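Local coordinates for magnetosome protein MamA (Magnetospirillum gryphiswaldense, PDB 3AS8) that probably serves as a tetratricopeptide-repeat scaffold at the magnetosome, recognising other copies of itself and promoting assembly of a larger protein complex, at residues K14-S17 with H18-G22; V28-L31 with E32-Y35; R148-A151 with Y152-Q156; M157-H160 with E161-L164. All blocks are in the same frame, centred on the assembly; numbering follows the deposited sequence. Where two conformers were deposited one is given.

Contact 1 of 4, residues K14-S17 with H18-G22; sequences KGIS and HAKAG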
loop_
_atom_site.group_PDB
_atom_site.type_symbol
_atom_site.label_atom_id
_atom_site.label_comp_id
_atom_site.label_asym_id
_atom_site.label_seq_id
_atom_site.Cartn_x
_atom_site.Cartn_y
_atom_site.Cartn_z
ATOM N N LYS A 14 -14.403 -21.449 -0.449
ATOM C CA LYS A 14 -15.255 -20.657 0.411
ATOM C C LYS A 14 -14.444 -19.457 1.054
ATOM O O LYS A 14 -14.963 -18.309 1.183
ATOM C CB LYS A 14 -15.935 -21.539 1.463
ATOM C CG LYS A 14 -17.301 -21.088 1.900
ATOM C CD LYS A 14 -18.020 -22.195 2.716
ATOM C CE LYS A 14 -19.543 -22.024 2.786
ATOM N NZ LYS A 14 -20.075 -20.607 2.807
ATOM N N GLY A 15 -13.217 -19.740 1.485
ATOM C CA GLY A 15 -12.393 -18.733 2.151
ATOM C C GLY A 15 -11.995 -17.560 1.268
ATOM O O GLY A 15 -12.109 -16.374 1.625
ATOM N N ILE A 16 -11.515 -17.907 0.094
ATOM C CA ILE A 16 -11.133 -16.908 -0.887
ATOM C C ILE A 16 -12.343 -16.112 -1.333
ATOM O O ILE A 16 -12.286 -14.890 -1.584
ATOM C CB ILE A 16 -10.446 -17.579 -2.064
ATOM C CG1 ILE A 16 -9.077 -18.100 -1.594
ATOM C CG2 ILE A 16 -10.351 -16.606 -3.233
ATOM C CD1 ILE A 16 -8.421 -19.087 -2.649
ATOM N N SER A 17 -13.465 -16.781 -1.446
ATOM C CA SER A 17 -14.669 -16.043 -1.774
ATOM C C SER A 17 -14.971 -14.989 -0.659
ATOM O O SER A 17 -15.187 -13.777 -0.922
ATOM C CB SER A 17 -15.800 -17.037 -2.010
ATOM O OG SER A 17 -16.959 -16.355 -2.333
ATOM N N HIS A 18 -14.926 -15.433 0.593
ATOM C CA HIS A 18 -15.254 -14.516 1.676
ATOM C C HIS A 18 -14.275 -13.290 1.597
ATOM O O HIS A 18 -14.672 -12.128 1.657
ATOM C CB HIS A 18 -15.100 -15.185 3.025
ATOM C CG HIS A 18 -16.202 -16.125 3.413
ATOM N ND1 HIS A 18 -17.532 -15.842 3.242
ATOM C CD2 HIS A 18 -16.153 -17.313 4.074
ATOM C CE1 HIS A 18 -18.256 -16.827 3.736
ATOM N NE2 HIS A 18 -17.442 -17.736 4.237
ATOM N N ALA A 19 -12.989 -13.576 1.462
ATOM C CA ALA A 19 -11.966 -12.524 1.510
ATOM C C ALA A 19 -12.146 -11.489 0.354
ATOM O O ALA A 19 -12.007 -10.269 0.523
ATOM C CB ALA A 19 -10.559 -13.163 1.505
ATOM N N LYS A 20 -12.438 -11.988 -0.823
ATOM C CA LYS A 20 -12.709 -11.118 -1.972
ATOM C C LYS A 20 -13.989 -10.281 -1.808
ATOM O O LYS A 20 -14.103 -9.200 -2.373
ATOM C CB LYS A 20 -12.783 -11.974 -3.209
ATOM C CG LYS A 20 -11.381 -12.296 -3.774
ATOM C CD LYS A 20 -11.520 -13.052 -5.051
ATOM C CE LYS A 20 -10.259 -13.800 -5.374
ATOM N NZ LYS A 20 -10.536 -14.747 -6.500
ATOM N N ALA A 21 -14.929 -10.754 -0.986
ATOM C CA ALA A 21 -16.157 -10.022 -0.701
ATOM C C ALA A 21 -16.000 -9.074 0.504
ATOM O O ALA A 21 -16.950 -8.385 0.842
ATOM C CB ALA A 21 -17.274 -11.019 -0.411
ATOM N N GLY A 22 -14.849 -9.058 1.177
ATOM C CA GLY A 22 -14.729 -8.213 2.373
ATOM C C GLY A 22 -15.291 -8.860 3.664
ATOM O O GLY A 22 -15.460 -8.197 4.692
#

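Contact 2 of 4, residues V28-L31 with E32-Y35; sequences VVML and EQVY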
loop_
_atom_site.group_PDB
_atom_site.type_symbol
_atom_site.label_atom_id
_atom_site.label_comp_id
_atom_site.label_asym_id
_atom_site.label_seq_id
_atom_site.Cartn_x
_atom_site.Cartn_y
_atom_site.Cartn_z
ATOM N N VAL A 28 -10.795 -15.711 7.597
ATOM C CA VAL A 28 -9.833 -16.292 8.571
ATOM C C VAL A 28 -10.313 -17.662 9.010
ATOM O O VAL A 28 -9.535 -18.605 8.973
ATOM C CB VAL A 28 -9.623 -15.396 9.826
ATOM C CG1 VAL A 28 -8.632 -16.064 10.863
ATOM C CG2 VAL A 28 -9.142 -14.051 9.398
ATOM N N VAL A 29 -11.573 -17.749 9.446
ATOM C CA VAL A 29 -12.118 -19.025 9.918
ATOM C C VAL A 29 -11.940 -20.164 8.883
ATOM O O VAL A 29 -11.503 -21.250 9.208
ATOM C CB VAL A 29 -13.617 -18.924 10.318
ATOM C CG1 VAL A 29 -14.181 -20.313 10.517
ATOM C CG2 VAL A 29 -13.803 -18.007 11.636
ATOM N N MET A 30 -12.313 -19.923 7.654
ATOM C CA MET A 30 -12.181 -20.936 6.597
ATOM C C MET A 30 -10.748 -21.175 6.169
ATOM O O MET A 30 -10.318 -22.338 6.015
ATOM C CB MET A 30 -13.015 -20.561 5.366
ATOM C CG MET A 30 -14.570 -20.497 5.533
ATOM S SD MET A 30 -15.306 -22.100 5.906
ATOM C CE MET A 30 -15.657 -21.947 7.634
ATOM N N LEU A 31 -9.995 -20.122 5.891
ATOM C CA LEU A 31 -8.653 -20.333 5.275
ATOM C C LEU A 31 -7.641 -20.911 6.245
ATOM O O LEU A 31 -6.708 -21.605 5.831
ATOM C CB LEU A 31 -8.123 -19.109 4.514
ATOM C CG LEU A 31 -8.856 -18.639 3.231
ATOM C CD1 LEU A 31 -8.373 -17.242 2.727
ATOM C CD2 LEU A 31 -8.993 -19.689 2.131
ATOM N N GLU A 32 -7.841 -20.701 7.537
ATOM C CA GLU A 32 -7.008 -21.347 8.529
ATOM C C GLU A 32 -7.067 -22.884 8.434
ATOM O O GLU A 32 -6.138 -23.576 8.877
ATOM C CB GLU A 32 -7.472 -20.954 9.930
ATOM C CG GLU A 32 -6.866 -19.646 10.413
ATOM C CD GLU A 32 -7.265 -19.239 11.856
ATOM O OE1 GLU A 32 -8.282 -19.734 12.395
ATOM O OE2 GLU A 32 -6.540 -18.413 12.448
ATOM N N GLN A 33 -8.154 -23.398 7.875
ATOM C CA GLN A 33 -8.391 -24.827 7.823
ATOM C C GLN A 33 -7.812 -25.444 6.573
ATOM O O GLN A 33 -7.917 -26.673 6.391
ATOM C CB GLN A 33 -9.903 -25.102 7.892
ATOM C CG GLN A 33 -10.488 -24.688 9.222
ATOM C CD GLN A 33 -11.964 -24.978 9.321
ATOM O OE1 GLN A 33 -12.334 -26.145 9.422
ATOM N NE2 GLN A 33 -12.815 -23.932 9.305
ATOM N N VAL A 34 -7.277 -24.611 5.672
ATOM C CA VAL A 34 -6.536 -25.130 4.518
ATOM C C VAL A 34 -5.082 -24.650 4.401
ATOM O O VAL A 34 -4.265 -25.319 3.738
ATOM C CB VAL A 34 -7.279 -24.929 3.160
ATOM C CG1 VAL A 34 -7.658 -23.502 2.875
ATOM C CG2 VAL A 34 -6.412 -25.496 2.029
ATOM N N TYR A 35 -4.740 -23.526 5.035
ATOM C CA TYR A 35 -3.386 -22.994 4.917
ATOM C C TYR A 35 -2.412 -23.998 5.516
ATOM O O TYR A 35 -2.628 -24.485 6.608
ATOM C CB TYR A 35 -3.216 -21.614 5.606
ATOM C CG TYR A 35 -1.781 -21.186 5.634
ATOM C CD1 TYR A 35 -1.126 -20.830 4.446
ATOM C CD2 TYR A 35 -1.054 -21.163 6.815
ATOM C CE1 TYR A 35 0.270 -20.478 4.423
ATOM C CE2 TYR A 35 0.334 -20.772 6.817
ATOM C CZ TYR A 35 0.975 -20.456 5.615
ATOM O OH TYR A 35 2.306 -20.099 5.625
HETATM O O HOH W 1 -10.561 -21.556 11.939
#

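Contact 3 of 4, residues R148-A151 with Y152-Q156; sequences RAIA and YSYEQ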
loop_
_atom_site.group_PDB
_atom_site.type_symbol
_atom_site.label_atom_id
_atom_site.label_comp_id
_atom_site.label_asym_id
_atom_site.label_seq_id
_atom_site.Cartn_x
_atom_site.Cartn_y
_atom_site.Cartn_z
ATOM N N ARG A 148 1.794 19.564 -0.527
ATOM C CA ARG A 148 2.194 19.719 0.869
ATOM C C ARG A 148 3.367 18.778 1.189
ATOM O O ARG A 148 4.353 19.176 1.783
ATOM C CB ARG A 148 0.994 19.501 1.781
ATOM C CG ARG A 148 1.247 19.662 3.261
ATOM C CD ARG A 148 -0.018 20.156 4.035
ATOM N NE ARG A 148 -0.998 21.008 3.310
ATOM C CZ ARG A 148 -1.096 22.345 3.364
ATOM N NH1 ARG A 148 -0.220 23.080 4.024
ATOM N NH2 ARG A 148 -2.053 22.965 2.685
ATOM N N ALA A 149 3.268 17.533 0.756
ATOM C CA ALA A 149 4.322 16.556 0.981
ATOM C C ALA A 149 5.609 17.055 0.271
ATOM O O ALA A 149 6.708 16.965 0.815
ATOM C CB ALA A 149 3.897 15.119 0.462
ATOM N N ILE A 150 5.471 17.618 -0.907
ATOM C CA ILE A 150 6.653 18.074 -1.659
ATOM C C ILE A 150 7.273 19.286 -0.944
ATOM O O ILE A 150 8.495 19.376 -0.801
ATOM C CB ILE A 150 6.304 18.520 -3.106
ATOM C CG1 ILE A 150 6.070 17.353 -4.030
ATOM C CG2 ILE A 150 7.497 19.351 -3.749
ATOM C CD1 ILE A 150 5.209 17.865 -5.315
ATOM N N ALA A 151 6.417 20.205 -0.473
ATOM C CA ALA A 151 6.876 21.384 0.329
ATOM C C ALA A 151 7.688 20.966 1.524
ATOM O O ALA A 151 8.767 21.486 1.802
ATOM C CB ALA A 151 5.657 22.197 0.814
ATOM N N TYR A 152 7.170 20.003 2.274
ATOM C CA TYR A 152 7.863 19.510 3.472
ATOM C C TYR A 152 9.211 18.847 3.134
ATOM O O TYR A 152 10.157 19.014 3.849
ATOM C CB TYR A 152 6.933 18.590 4.312
ATOM C CG TYR A 152 7.484 18.283 5.705
ATOM C CD1 TYR A 152 8.108 19.291 6.459
ATOM C CD2 TYR A 152 7.388 16.979 6.286
ATOM C CE1 TYR A 152 8.627 19.049 7.704
ATOM C CE2 TYR A 152 7.908 16.727 7.580
ATOM C CZ TYR A 152 8.523 17.780 8.266
ATOM O OH TYR A 152 9.076 17.619 9.503
ATOM N N SER A 153 9.306 18.117 2.032
ATOM C CA SER A 153 10.552 17.454 1.704
ATOM C C SER A 153 11.603 18.560 1.370
ATOM O O SER A 153 12.738 18.507 1.791
ATOM C CB SER A 153 10.338 16.527 0.533
ATOM O OG SER A 153 9.515 15.377 0.776
ATOM N N TYR A 154 11.188 19.576 0.618
ATOM C CA TYR A 154 12.074 20.662 0.314
ATOM C C TYR A 154 12.531 21.342 1.612
ATOM O O TYR A 154 13.723 21.605 1.789
ATOM C CB TYR A 154 11.449 21.637 -0.644
ATOM C CG TYR A 154 11.569 21.351 -2.144
ATOM C CD1 TYR A 154 12.810 21.227 -2.787
ATOM C CD2 TYR A 154 10.438 21.341 -2.929
ATOM C CE1 TYR A 154 12.892 21.001 -4.186
ATOM C CE2 TYR A 154 10.498 21.133 -4.272
ATOM C CZ TYR A 154 11.728 20.954 -4.910
ATOM O OH TYR A 154 11.661 20.754 -6.246
ATOM N N GLU A 155 11.598 21.628 2.529
ATOM C CA GLU A 155 11.947 22.352 3.731
ATOM C C GLU A 155 12.971 21.604 4.544
ATOM O O GLU A 155 13.845 22.222 5.107
ATOM C CB GLU A 155 10.682 22.652 4.530
ATOM C CG GLU A 155 10.813 23.325 5.878
ATOM C CD GLU A 155 9.398 23.659 6.432
ATOM O OE1 GLU A 155 8.928 22.935 7.365
ATOM O OE2 GLU A 155 8.729 24.592 5.898
ATOM N N GLN A 156 12.877 20.274 4.576
ATOM C CA GLN A 156 13.781 19.423 5.289
ATOM C C GLN A 156 15.177 19.440 4.699
ATOM O O GLN A 156 16.132 19.134 5.421
ATOM C CB GLN A 156 13.268 17.964 5.343
ATOM C CG GLN A 156 12.076 17.781 6.325
ATOM C CD GLN A 156 11.450 16.416 6.212
ATOM O OE1 GLN A 156 11.781 15.523 6.996
ATOM N NE2 GLN A 156 10.530 16.243 5.248
#

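Contact 4 of 4, residues M157-H160 with E161-L164; sequences MGSH and EEAL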
loop_
_atom_site.group_PDB
_atom_site.type_symbol
_atom_site.label_atom_id
_atom_site.label_comp_id
_atom_site.label_asym_id
_atom_site.label_seq_id
_atom_site.Cartn_x
_atom_site.Cartn_y
_atom_site.Cartn_z
ATOM N N MET A 157 15.317 19.771 3.422
ATOM C CA MET A 157 16.629 20.004 2.861
ATOM C C MET A 157 17.132 21.478 3.085
ATOM O O MET A 157 18.231 21.829 2.665
ATOM C CB MET A 157 16.596 19.746 1.367
ATOM C CG MET A 157 16.322 18.289 1.091
ATOM S SD MET A 157 16.624 17.895 -0.623
ATOM C CE MET A 157 15.126 18.468 -1.357
ATOM N N GLY A 158 16.335 22.318 3.728
ATOM C CA GLY A 158 16.617 23.775 3.812
ATOM C C GLY A 158 16.299 24.573 2.543
ATOM O O GLY A 158 16.675 25.733 2.437
ATOM N N SER A 159 15.585 23.995 1.583
ATOM C CA SER A 159 15.197 24.701 0.360
ATOM C C SER A 159 13.884 25.459 0.534
ATOM O O SER A 159 12.859 25.119 -0.119
ATOM C CB SER A 159 15.071 23.717 -0.809
ATOM O OG SER A 159 16.263 22.956 -0.936
ATOM N N HIS A 160 13.909 26.468 1.413
ATOM C CA HIS A 160 12.671 27.221 1.724
ATOM C C HIS A 160 12.094 27.908 0.532
ATOM O O HIS A 160 10.870 28.005 0.360
ATOM C CB HIS A 160 12.920 28.190 2.878
ATOM C CG HIS A 160 13.425 27.499 4.088
ATOM N ND1 HIS A 160 12.618 26.657 4.830
ATOM C CD2 HIS A 160 14.656 27.448 4.652
ATOM C CE1 HIS A 160 13.318 26.158 5.823
ATOM N NE2 HIS A 160 14.556 26.603 5.734
ATOM N N GLU A 161 12.952 28.450 -0.322
ATOM C CA GLU A 161 12.457 29.086 -1.573
ATOM C C GLU A 161 11.645 28.194 -2.492
ATOM O O GLU A 161 10.634 28.594 -3.100
ATOM C CB GLU A 161 13.674 29.627 -2.340
ATOM C CG GLU A 161 13.273 30.415 -3.506
ATOM C CD GLU A 161 14.440 31.171 -4.145
ATOM O OE1 GLU A 161 14.198 31.861 -5.090
ATOM O OE2 GLU A 161 15.597 31.081 -3.740
ATOM N N GLU A 162 12.114 26.960 -2.643
ATOM C CA GLU A 162 11.356 25.977 -3.443
ATOM C C GLU A 162 10.119 25.471 -2.675
ATOM O O GLU A 162 9.119 25.161 -3.308
ATOM C CB GLU A 162 12.232 24.785 -3.941
ATOM C CG GLU A 162 13.042 25.127 -5.201
ATOM C CD GLU A 162 14.031 24.018 -5.610
ATOM O OE1 GLU A 162 15.067 23.863 -4.926
ATOM O OE2 GLU A 162 13.785 23.349 -6.637
ATOM N N ALA A 163 10.138 25.460 -1.334
ATOM C CA ALA A 163 8.952 24.990 -0.569
ATOM C C ALA A 163 7.729 25.891 -0.665
ATOM O O ALA A 163 6.616 25.427 -0.876
ATOM C CB ALA A 163 9.314 24.706 0.926
ATOM N N LEU A 164 7.948 27.191 -0.610
ATOM C CA LEU A 164 6.858 28.153 -0.441
ATOM C C LEU A 164 5.763 28.063 -1.502
ATOM O O LEU A 164 4.538 27.996 -1.158
ATOM C CB LEU A 164 7.490 29.570 -0.273
ATOM C CG LEU A 164 6.504 30.764 -0.243
ATOM C CD1 LEU A 164 5.630 30.616 1.009
ATOM C CD2 LEU A 164 7.170 32.138 -0.309
HETATM O O HOH W 2 16.291 21.433 -2.902
#

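Contact 1 of 4, residues K14-S17 with H18-G22
His-18 meets Lys-14 one turn earlier, near the end of helix 5-20, which lies antiparallel to the following helix 24-31 in a TPR-type array. Its CB lies over the carbonyls of the preceding turn, 3.5 Å from Gly-15 O. With CG anti to the carbonyl carbon (chi1 -77°), the ring swings back along the helix, and CD2 comes 3.3 Å from Lys-14 O. That oxygen already accepts the backbone hydrogen bond from His-18 N. At the tip NE2 stands 4.1 Å from Lys-14 CG, while ND1, on the other flank of the imidazole, is hydrogen-bonded to Arg-23 beyond the helix end. Were His-18 replaced by an alanine, Arg-23 NE would probably lose its acceptor and a gap would be likely to open against Met-30 of helix 24-31. Gly-15, lacking a side chain, lets that second helix come close. On another side of the turn the extended chain of Lys-20 runs beside Ile-16, CE 3.5 Å from CG2, so the hydrocarbon of the lysine packs on that of the isoleucine. Gly-22 then ends the helix in a Schellman motif, its positive phi being easy for glycine; Gly-22 N bonds to Ala-19 O at 3.2 Å.

Contact 2 of 4, residues V28-L31 with E32-Y35
The flat carboxamide of Gln-33 turns its edge to the backbone of Val-29: NE2 donates to Val-29 O at 3.0 Å, nearly straight at 171°, with the oxygen in the amide plane. Seen from the acceptor, the donor stands above the carbonyl plane and not on a lone pair. Met-30 CE lies 3.8 Å from the same nitrogen. The carboxylate of Glu-32, the other flat group, has Val-28 CG1 at 3.5 Å from OE2, and that oxygen is also hydrogen-bonded to Tyr-52 of helix 42-54.

These groups gather at the C-terminal end of helix 24-31, the antiparallel neighbour of helix 5-20 in a TPR-type array. Carbonyls there begin to run out of amide partners from the next turn, and glutamine suits the place because its long side chain can reach back to one of them. A water completes the arrangement, donating both to Val-29 O and to Glu-32 OE1 and so tying the carboxylate to the carbonyl that Gln-33 grips. Val-28, with CG1 anti to the backbone N (chi1 178°), presents that methyl alongside the glutamate chain.

The chain unwinds beyond this point: Gln-33 N bonds to Met-30 O, an i to i+3 step. Leu-31 CD2 and Val-34 CG1 pack side by side, 4.1 Å apart. Leu-31 O receives two amides, Val-34 N from above its carbonyl plane and Tyr-35 N at 2.9 Å.

Contact 3 of 4, residues R148-A151 with Y152-Q156
Ile-150 and Tyr-154 lie side by side one turn apart, the branch methyl CG2 of the isoleucine meeting the ring atoms CE2 at 3.5 Å and CD2 at 3.6 Å. Ile-150 sends CG2 anti to its own nitrogen, beside the carbonyl carbon, which directs this methyl along the helix to the tyrosine. The ring also passes obliquely near Ile-150 O, which takes the backbone bond from Tyr-154 N.

On a different flank Gln-156 folds back over Tyr-152. Its NE2 donates to Tyr-152 O at 3.1 Å from above the carbonyl plane, while Gln-156 N reaches the same oxygen from the opposite face. Gln-156 NE2 also sits 3.4 Å above the plane of the Tyr-152 ring, on one face, offset toward the rim, and Glu-155 OE1 lies in plane at that ring's edge.

Further out, Asp-121 accepts a hydrogen bond from Ser-153 OG and a weak one from Gln-156 NE2, while Tyr-154 OH has a weak bond with Lys-134. With a serine in place of Tyr-154, Ile-150 CG2 and Ala-163 would probably be left facing a gap, and Lys-134 would be likely to lose its weak bond. Phe-133 of helix 126-139 touches Ala-149 and Ile-150, and Phe-167 of helix 160-183 touches Ala-151, whose small methyl suits a close approach. Small residues interleaved with large aromatics between neighbouring antiparallel helices are characteristic of the tetratricopeptide repeat.

Contact 4 of 4, residues M157-H160 with E161-L164
A water may bridge Ser-159 and Glu-162: Ser-159 OG lies 2.5 Å from it, and its bond to Glu-162 OE1, in the conformer given, is weak at 3.4 Å, so the link is doubtful. The serine hydroxyl is turned to the water with OG anti to the carbonyl carbon (chi1 -53°); although Ser-159 occupies the N-cap position, its side chain makes no capping bond. Glu-162 suits the first turn of a helix, where a negative charge would be expected to interact favourably with the helix dipole.

Backbone bonds supply the direct ties. Ala-163 N donates to Ser-159 O at 3.0 Å, and Leu-164 N donates to His-160 O at 3.2 Å. They start helix 160-183 after the tight turn between two antiparallel TPR helices. Gly-158 ends the preceding helix in a Schellman motif, where its positive phi is easily adopted without a side chain, and Ser-159 is the centre of an inverse gamma turn.

Van der Waals and ring contacts complete the turn. Ala-163 CB rests 3.7 Å from His-160 O, its small size suiting the packing against Tyr-154 of helix 144-156. The His-160 imidazole has Gly-158 C 3.9 Å above one face, offset toward the rim.

The four contacts form two pairs at opposite sides of the chain's centre. Contacts 1 and 2, with centres 11 Å apart, belong to consecutive helices 5-20 and 24-31 and pack directly: Gly-15 CA lies 3.5 Å from Leu-31 CD2, and His-18 CD2 is 3.8 Å from Met-30 CG. Contacts 3 and 4, with centres 7 Å apart, join helices 144-156 and 160-183; a probable hydrogen bond links Tyr-154 O with Ser-159 N at 3.0 Å, and Ala-151 O meets Ala-163 CB at 3.4 Å. About 40 Å separates the centres of contacts 1 and 3. Thus the pairs report on helical hairpins near the two ends of one tetratricopeptide superhelix.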